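Long-range contact in spindle pole body-associated protein VIK1 (Saccharomyces cerevisiae, PDB 2O0A), which recruits the minus end-directed kinesin Kar3 to microtubules, targets or maintains it at the spindle pole body, and with it cross-links antiparallel microtubules: residues 72-81 with 104-114. Sequence-based numbering, arbitrary orientation. Where two conformers were deposited one is given.
Sequences EDKFFTQEYS and HGSLRESLIKF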
ATOM      1  N   GLU A  72       4.296  -4.165  11.977  1.00 16.36           N
ATOM      2  CA  GLU A  72       3.638  -3.216  11.062  1.00 16.43           C
ATOM      3  C   GLU A  72       4.002  -1.760  11.347  1.00 15.44           C
ATOM      4  O   GLU A  72       4.256  -1.002  10.430  1.00 15.24           O
ATOM      5  CB  GLU A  72       2.148  -3.527  10.918  1.00 16.97           C
ATOM      6  CG  GLU A  72       2.108  -4.870  10.177  1.00 20.93           C
ATOM      7  CD  GLU A  72       0.784  -5.558  10.060  1.00 26.38           C
ATOM      8  OE1 GLU A  72      -0.220  -5.059  10.597  1.00 29.96           O
ATOM      9  OE2 GLU A  72       0.770  -6.643   9.418  1.00 28.35           O
ATOM     10  N   ASP A  73       4.122  -1.392  12.619  1.00 15.17           N
ATOM     11  CA  ASP A  73       4.596  -0.043  12.957  1.00 15.10           C
ATOM     12  C   ASP A  73       6.010   0.232  12.423  1.00 14.77           C
ATOM     13  O   ASP A  73       6.290   1.334  11.916  1.00 15.15           O
ATOM     14  CB  ASP A  73       4.599   0.146  14.472  1.00 14.94           C
ATOM     15  CG  ASP A  73       3.214   0.215  15.077  1.00 17.77           C
ATOM     16  OD1 ASP A  73       2.211   0.474  14.367  1.00 17.47           O
ATOM     17  OD2 ASP A  73       3.131   0.033  16.314  1.00 19.76           O
ATOM     18  N   LYS A  74       6.915  -0.744  12.565  1.00 15.11           N
ATOM     19  CA  LYS A  74       8.283  -0.612  12.045  1.00 14.57           C
ATOM     20  C   LYS A  74       8.325  -0.623  10.515  1.00 14.33           C
ATOM     21  O   LYS A  74       9.148   0.064   9.891  1.00 13.61           O
ATOM     22  CB  LYS A  74       9.176  -1.722  12.615  1.00 15.36           C
ATOM     23  CG  LYS A  74      10.639  -1.533  12.273  1.00 18.23           C
ATOM     24  CD  LYS A  74      11.532  -2.469  13.075  1.00 22.44           C
ATOM     25  CE  LYS A  74      11.649  -1.993  14.513  1.00 23.96           C
ATOM     26  NZ  LYS A  74      12.326  -0.668  14.627  0.10 23.41           N
ATOM     27  N   PHE A  75       7.415  -1.378   9.902  1.00 12.99           N
ATOM     28  CA  PHE A  75       7.302  -1.329   8.437  1.00 12.99           C
ATOM     29  C   PHE A  75       7.147   0.125   7.989  1.00 12.73           C
ATOM     30  O   PHE A  75       7.837   0.584   7.092  1.00 12.35           O
ATOM     31  CB  PHE A  75       6.138  -2.166   7.878  1.00 13.52           C
ATOM     32  CG  PHE A  75       5.894  -1.894   6.422  1.00 12.01           C
ATOM     33  CD1 PHE A  75       6.703  -2.477   5.454  1.00 14.70           C
ATOM     34  CD2 PHE A  75       4.899  -1.005   6.019  1.00 12.64           C
ATOM     35  CE1 PHE A  75       6.516  -2.189   4.102  1.00 13.30           C
ATOM     36  CE2 PHE A  75       4.705  -0.710   4.672  1.00 13.54           C
ATOM     37  CZ  PHE A  75       5.523  -1.311   3.715  1.00 13.65           C
ATOM     38  N   PHE A  76       6.233   0.845   8.615  1.00 13.10           N
ATOM     39  CA  PHE A  76       6.004   2.208   8.179  1.00 13.01           C
ATOM     40  C   PHE A  76       7.162   3.141   8.483  1.00 13.87           C
ATOM     41  O   PHE A  76       7.589   3.890   7.604  1.00 13.60           O
ATOM     42  CB  PHE A  76       4.662   2.702   8.727  1.00 13.48           C
ATOM     43  CG  PHE A  76       3.511   2.083   8.011  1.00 11.75           C
ATOM     44  CD1 PHE A  76       3.298   2.367   6.669  1.00 12.56           C
ATOM     45  CD2 PHE A  76       2.713   1.129   8.627  1.00 12.07           C
ATOM     46  CE1 PHE A  76       2.280   1.752   5.957  1.00 13.44           C
ATOM     47  CE2 PHE A  76       1.683   0.518   7.915  1.00 12.87           C
ATOM     48  CZ  PHE A  76       1.472   0.835   6.578  1.00 14.28           C
ATOM     49  N   THR A  77       7.698   3.075   9.697  1.00 14.44           N
ATOM     50  CA  THR A  77       8.794   3.991  10.069  1.00 16.48           C
ATOM     51  C   THR A  77      10.129   3.687   9.380  1.00 16.94           C
ATOM     52  O   THR A  77      10.893   4.605   9.059  1.00 18.17           O
ATOM     53  CB  THR A  77       8.998   4.046  11.602  1.00 17.31           C
ATOM     54  OG1 THR A  77       9.307   2.743  12.104  1.00 20.16           O
ATOM     55  CG2 THR A  77       7.742   4.515  12.282  1.00 17.29           C
ATOM     56  N   GLN A  78      10.410   2.405   9.159  1.00 16.63           N
ATOM     57  CA  GLN A  78      11.705   1.955   8.640  1.00 17.33           C
ATOM     58  C   GLN A  78      11.696   1.707   7.136  1.00 16.56           C
ATOM     59  O   GLN A  78      12.634   2.074   6.425  1.00 17.19           O
ATOM     60  CB  GLN A  78      12.117   0.687   9.399  1.00 17.44           C
ATOM     61  CG  GLN A  78      13.365  -0.042   8.928  1.00 20.51           C
ATOM     62  CD  GLN A  78      13.647  -1.236   9.824  0.70 19.39           C
ATOM     63  OE1 GLN A  78      13.906  -1.079  11.026  1.00 24.89           O
ATOM     64  NE2 GLN A  78      13.574  -2.428   9.260  1.00 20.07           N
ATOM     65  N   GLU A  79      10.651   1.052   6.656  1.00 14.78           N
ATOM     66  CA  GLU A  79      10.674   0.536   5.294  1.00 14.34           C
ATOM     67  C   GLU A  79       9.935   1.418   4.308  1.00 13.93           C
ATOM     68  O   GLU A  79      10.307   1.469   3.137  1.00 14.81           O
ATOM     69  CB  GLU A  79      10.072  -0.875   5.241  1.00 14.32           C
ATOM     70  CG  GLU A  79      10.825  -1.933   6.096  1.00 14.83           C
ATOM     71  CD  GLU A  79      12.264  -2.158   5.633  1.00 17.74           C
ATOM     72  OE1 GLU A  79      12.583  -1.861   4.460  1.00 15.82           O
ATOM     73  OE2 GLU A  79      13.063  -2.653   6.465  1.00 17.55           O
ATOM     74  N   TYR A  80       8.895   2.111   4.788  1.00 12.80           N
ATOM     75  CA  TYR A  80       8.008   2.881   3.913  1.00 12.77           C
ATOM     76  C   TYR A  80       8.264   4.393   3.959  1.00 12.42           C
ATOM     77  O   TYR A  80       7.987   5.093   2.976  1.00 13.56           O
ATOM     78  CB  TYR A  80       6.567   2.575   4.343  1.00 12.59           C
ATOM     79  CG  TYR A  80       5.498   3.290   3.572  1.00 11.61           C
ATOM     80  CD1 TYR A  80       5.148   2.891   2.283  1.00 11.50           C
ATOM     81  CD2 TYR A  80       4.799   4.348   4.157  1.00 11.83           C
ATOM     82  CE1 TYR A  80       4.149   3.539   1.591  1.00 12.08           C
ATOM     83  CE2 TYR A  80       3.796   4.993   3.463  1.00 10.64           C
ATOM     84  CZ  TYR A  80       3.477   4.587   2.200  1.00 11.28           C
ATOM     85  OH  TYR A  80       2.484   5.256   1.535  1.00 12.52           O
ATOM     86  N   SER A  81       8.812   4.872   5.067  1.00 13.15           N
ATOM     87  CA  SER A  81       8.870   6.318   5.320  1.00 13.84           C
ATOM     88  C   SER A  81       9.712   7.117   4.319  1.00 13.96           C
ATOM     89  O   SER A  81       9.391   8.265   4.031  1.00 14.52           O
ATOM     90  CB  SER A  81       9.341   6.610   6.749  1.00 15.06           C
ATOM     91  OG  SER A  81      10.688   6.244   6.897  1.00 17.01           O
ATOM     92  N   HIS A 104      -6.313  -8.040   7.116  1.00 19.63           N
ATOM     93  CA  HIS A 104      -5.141  -7.253   7.478  1.00 18.07           C
ATOM     94  C   HIS A 104      -5.470  -5.866   8.057  1.00 16.70           C
ATOM     95  O   HIS A 104      -4.839  -4.836   7.705  1.00 16.39           O
ATOM     96  CB  HIS A 104      -4.220  -7.123   6.266  1.00 17.88           C
ATOM     97  CG  HIS A 104      -3.216  -8.233   6.148  0.50 18.54           C
ATOM     98  ND1 HIS A 104      -1.865  -8.040   6.344  0.50 19.43           N
ATOM     99  CD2 HIS A 104      -3.370  -9.549   5.868  0.50 18.70           C
ATOM    100  CE1 HIS A 104      -1.231  -9.190   6.188  0.50 19.90           C
ATOM    101  NE2 HIS A 104      -2.119 -10.122   5.893  0.60 19.74           N
ATOM    102  N   GLY A 105      -6.431  -5.817   8.977  1.00 16.28           N
ATOM    103  CA  GLY A 105      -6.764  -4.557   9.650  1.00 16.11           C
ATOM    104  C   GLY A 105      -5.618  -3.926  10.420  1.00 15.98           C
ATOM    105  O   GLY A 105      -5.544  -2.696  10.540  1.00 16.18           O
ATOM    106  N   SER A 106      -4.713  -4.746  10.951  1.00 16.81           N
ATOM    107  CA  SER A 106      -3.597  -4.220  11.725  1.00 16.88           C
ATOM    108  C   SER A 106      -2.686  -3.321  10.879  1.00 15.87           C
ATOM    109  O   SER A 106      -2.113  -2.346  11.385  1.00 15.32           O
ATOM    110  CB  SER A 106      -2.782  -5.356  12.365  1.00 18.08           C
ATOM    111  OG  SER A 106      -2.194  -6.149  11.360  1.00 21.44           O
ATOM    112  N   LEU A 107      -2.551  -3.649   9.592  1.00 14.11           N
ATOM    113  CA  LEU A 107      -1.731  -2.832   8.688  1.00 13.16           C
ATOM    114  C   LEU A 107      -2.367  -1.463   8.485  1.00 12.51           C
ATOM    115  O   LEU A 107      -1.681  -0.425   8.510  1.00 11.23           O
ATOM    116  CB  LEU A 107      -1.519  -3.534   7.341  1.00 14.28           C
ATOM    117  CG  LEU A 107      -0.491  -2.847   6.441  1.00 14.39           C
ATOM    118  CD1 LEU A 107       0.965  -3.042   6.974  1.00 15.56           C
ATOM    119  CD2 LEU A 107      -0.611  -3.353   5.012  1.00 17.48           C
ATOM    120  N   ARG A 108      -3.684  -1.470   8.294  1.00 11.75           N
ATOM    121  CA  ARG A 108      -4.467  -0.253   8.167  1.00 12.42           C
ATOM    122  C   ARG A 108      -4.331   0.643   9.406  1.00 13.13           C
ATOM    123  O   ARG A 108      -4.068   1.842   9.291  1.00 12.45           O
ATOM    124  CB  ARG A 108      -5.934  -0.610   7.893  1.00 13.05           C
ATOM    125  CG  ARG A 108      -6.794   0.603   7.570  1.00 15.10           C
ATOM    126  CD  ARG A 108      -8.271   0.244   7.619  1.00 18.86           C
ATOM    127  NE  ARG A 108      -8.523  -0.947   6.835  1.00 20.41           N
ATOM    128  CZ  ARG A 108      -9.172  -2.043   7.237  1.00 22.07           C
ATOM    129  NH1 ARG A 108      -9.763  -2.147   8.427  1.00 22.98           N
ATOM    130  NH2 ARG A 108      -9.279  -3.047   6.392  1.00 23.67           N
ATOM    131  N   GLU A 109      -4.467   0.026  10.582  1.00 13.49           N
ATOM    132  CA  GLU A 109      -4.310   0.689  11.870  1.00 15.13           C
ATOM    133  C   GLU A 109      -2.924   1.334  11.973  1.00 13.75           C
ATOM    134  O   GLU A 109      -2.789   2.514  12.305  1.00 13.99           O
ATOM    135  CB  GLU A 109      -4.467  -0.377  12.954  1.00 15.33           C
ATOM    136  CG  GLU A 109      -4.379   0.087  14.385  1.00 19.45           C
ATOM    137  CD  GLU A 109      -4.643  -1.055  15.360  1.00 20.45           C
ATOM    138  OE1 GLU A 109      -3.929  -2.082  15.307  0.70 25.56           O
ATOM    139  OE2 GLU A 109      -5.576  -0.923  16.176  0.70 26.73           O
ATOM    140  N   SER A 110      -1.900   0.547  11.656  1.00 13.25           N
ATOM    141  CA  SER A 110      -0.519   1.014  11.726  1.00 13.23           C
ATOM    142  C   SER A 110      -0.254   2.163  10.768  1.00 12.49           C
ATOM    143  O   SER A 110       0.470   3.101  11.106  1.00 11.71           O
ATOM    144  CB  SER A 110       0.454  -0.139  11.474  1.00 13.85           C
ATOM    145  OG  SER A 110       0.380  -1.038  12.580  1.00 16.89           O
ATOM    146  N   LEU A 111      -0.865   2.090   9.589  1.00 12.05           N
ATOM    147  CA  LEU A 111      -0.702   3.142   8.599  1.00 12.05           C
ATOM    148  C   LEU A 111      -1.219   4.458   9.158  1.00 11.00           C
ATOM    149  O   LEU A 111      -0.535   5.474   9.109  1.00 11.28           O
ATOM    150  CB  LEU A 111      -1.461   2.798   7.311  1.00 12.28           C
ATOM    151  CG  LEU A 111      -1.505   3.896   6.248  1.00 13.20           C
ATOM    152  CD1 LEU A 111      -0.117   4.290   5.748  1.00 14.43           C
ATOM    153  CD2 LEU A 111      -2.374   3.440   5.103  1.00 15.80           C
ATOM    154  N   ILE A 112      -2.434   4.439   9.690  1.00 11.95           N
ATOM    155  CA  ILE A 112      -3.058   5.667  10.179  1.00 13.79           C
ATOM    156  C   ILE A 112      -2.270   6.270  11.338  1.00 13.86           C
ATOM    157  O   ILE A 112      -2.077   7.480  11.401  1.00 14.64           O
ATOM    158  CB  ILE A 112      -4.512   5.403  10.584  1.00 14.93           C
ATOM    159  CG1 ILE A 112      -5.457   5.525   9.387  1.00 17.76           C
ATOM    160  CG2 ILE A 112      -4.981   6.437  11.620  1.00 15.96           C
ATOM    161  CD1 ILE A 112      -4.922   5.146   8.060  1.00 19.70           C
ATOM    162  N   LYS A 113      -1.764   5.413  12.214  1.00 13.78           N
ATOM    163  CA  LYS A 113      -0.961   5.879  13.342  1.00 14.81           C
ATOM    164  C   LYS A 113       0.335   6.545  12.861  1.00 14.01           C
ATOM    165  O   LYS A 113       0.734   7.598  13.374  1.00 14.69           O
ATOM    166  CB  LYS A 113      -0.659   4.713  14.275  1.00 15.43           C
ATOM    167  CG  LYS A 113      -1.877   4.239  15.022  1.00 19.62           C
ATOM    168  CD  LYS A 113      -1.497   3.465  16.257  1.00 24.84           C
ATOM    169  CE  LYS A 113      -1.387   1.985  15.991  1.00 27.06           C
ATOM    170  NZ  LYS A 113      -1.220   1.250  17.286  1.00 27.51           N
ATOM    171  N   PHE A 114       0.988   5.927  11.878  1.00 12.47           N
ATOM    172  CA  PHE A 114       2.200   6.469  11.272  1.00 12.15           C
ATOM    173  C   PHE A 114       1.962   7.867  10.679  1.00 12.04           C
ATOM    174  O   PHE A 114       2.805   8.772  10.790  1.00 13.35           O
ATOM    175  CB  PHE A 114       2.713   5.489  10.202  1.00 12.14           C
ATOM    176  CG  PHE A 114       3.727   6.091   9.281  1.00 11.55           C
ATOM    177  CD1 PHE A 114       5.030   6.319   9.730  1.00 13.32           C
ATOM    178  CD2 PHE A 114       3.400   6.431   7.972  1.00 12.63           C
ATOM    179  CE1 PHE A 114       5.980   6.887   8.907  1.00 14.90           C
ATOM    180  CE2 PHE A 114       4.353   6.997   7.119  1.00 11.81           C
ATOM    181  CZ  PHE A 114       5.657   7.243   7.601  1.00 14.14           C
TER
HETATM  182  O   HOH W   1       2.364   2.906  13.124  1.00 19.15           O
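Glu72 and Ser106 make the shortest polar contact between helices 72-81 and 105-114: Ser106 OG donates to Glu72 OE1 across 2.4 Å, a distance short enough to be read with caution. Glu72 gets there on a chain extended beyond CG, and the same OE1 lies near Leu107 N, in the first turn of helix 105-114, though at too poor an angle for a bond. One turn on from Ser106 along the second helix, at Ser110, a water donates to both Asp73 OD1 (2.7 Å) and the backbone Ser110 O (2.8 Å), bridging the helices, while Ser110 OG stands 3.0 Å from Asp73 OD1. Lys113 NZ stays beyond salt-bridge range of this carboxylate.

Beside these polar pairs the packing is apolar, centred on Phe76, a knob among Leu107, Ser110, Leu111 and Phe114. Phe76 CE1 meets Leu111 CD1 at 3.5 Å. Leu111 CA makes a CH-pi contact over one ring face, 3.8 Å from the centroid, and Phe75 CD2 covers the opposite face. Phe76 CB makes another over the Phe114 ring, 4.0 Å from its centroid; the two rings, at 23°, barely overlap. With alanine at Phe76, the ring that Leu107 and Leu111 pack against would be gone, which would probably open a gap there.

The helices cross at -45°, and Phe76, Leu107 and Leu111 also reach strands of the central sheet. This helix pair of the kinesin-like motor homology domain thus joins an apolar cluster against the sheet to a buried Glu72 carboxylate facing the start of helix 105-114, with a water-bridged Asp73-Ser110 pair at the exposed side.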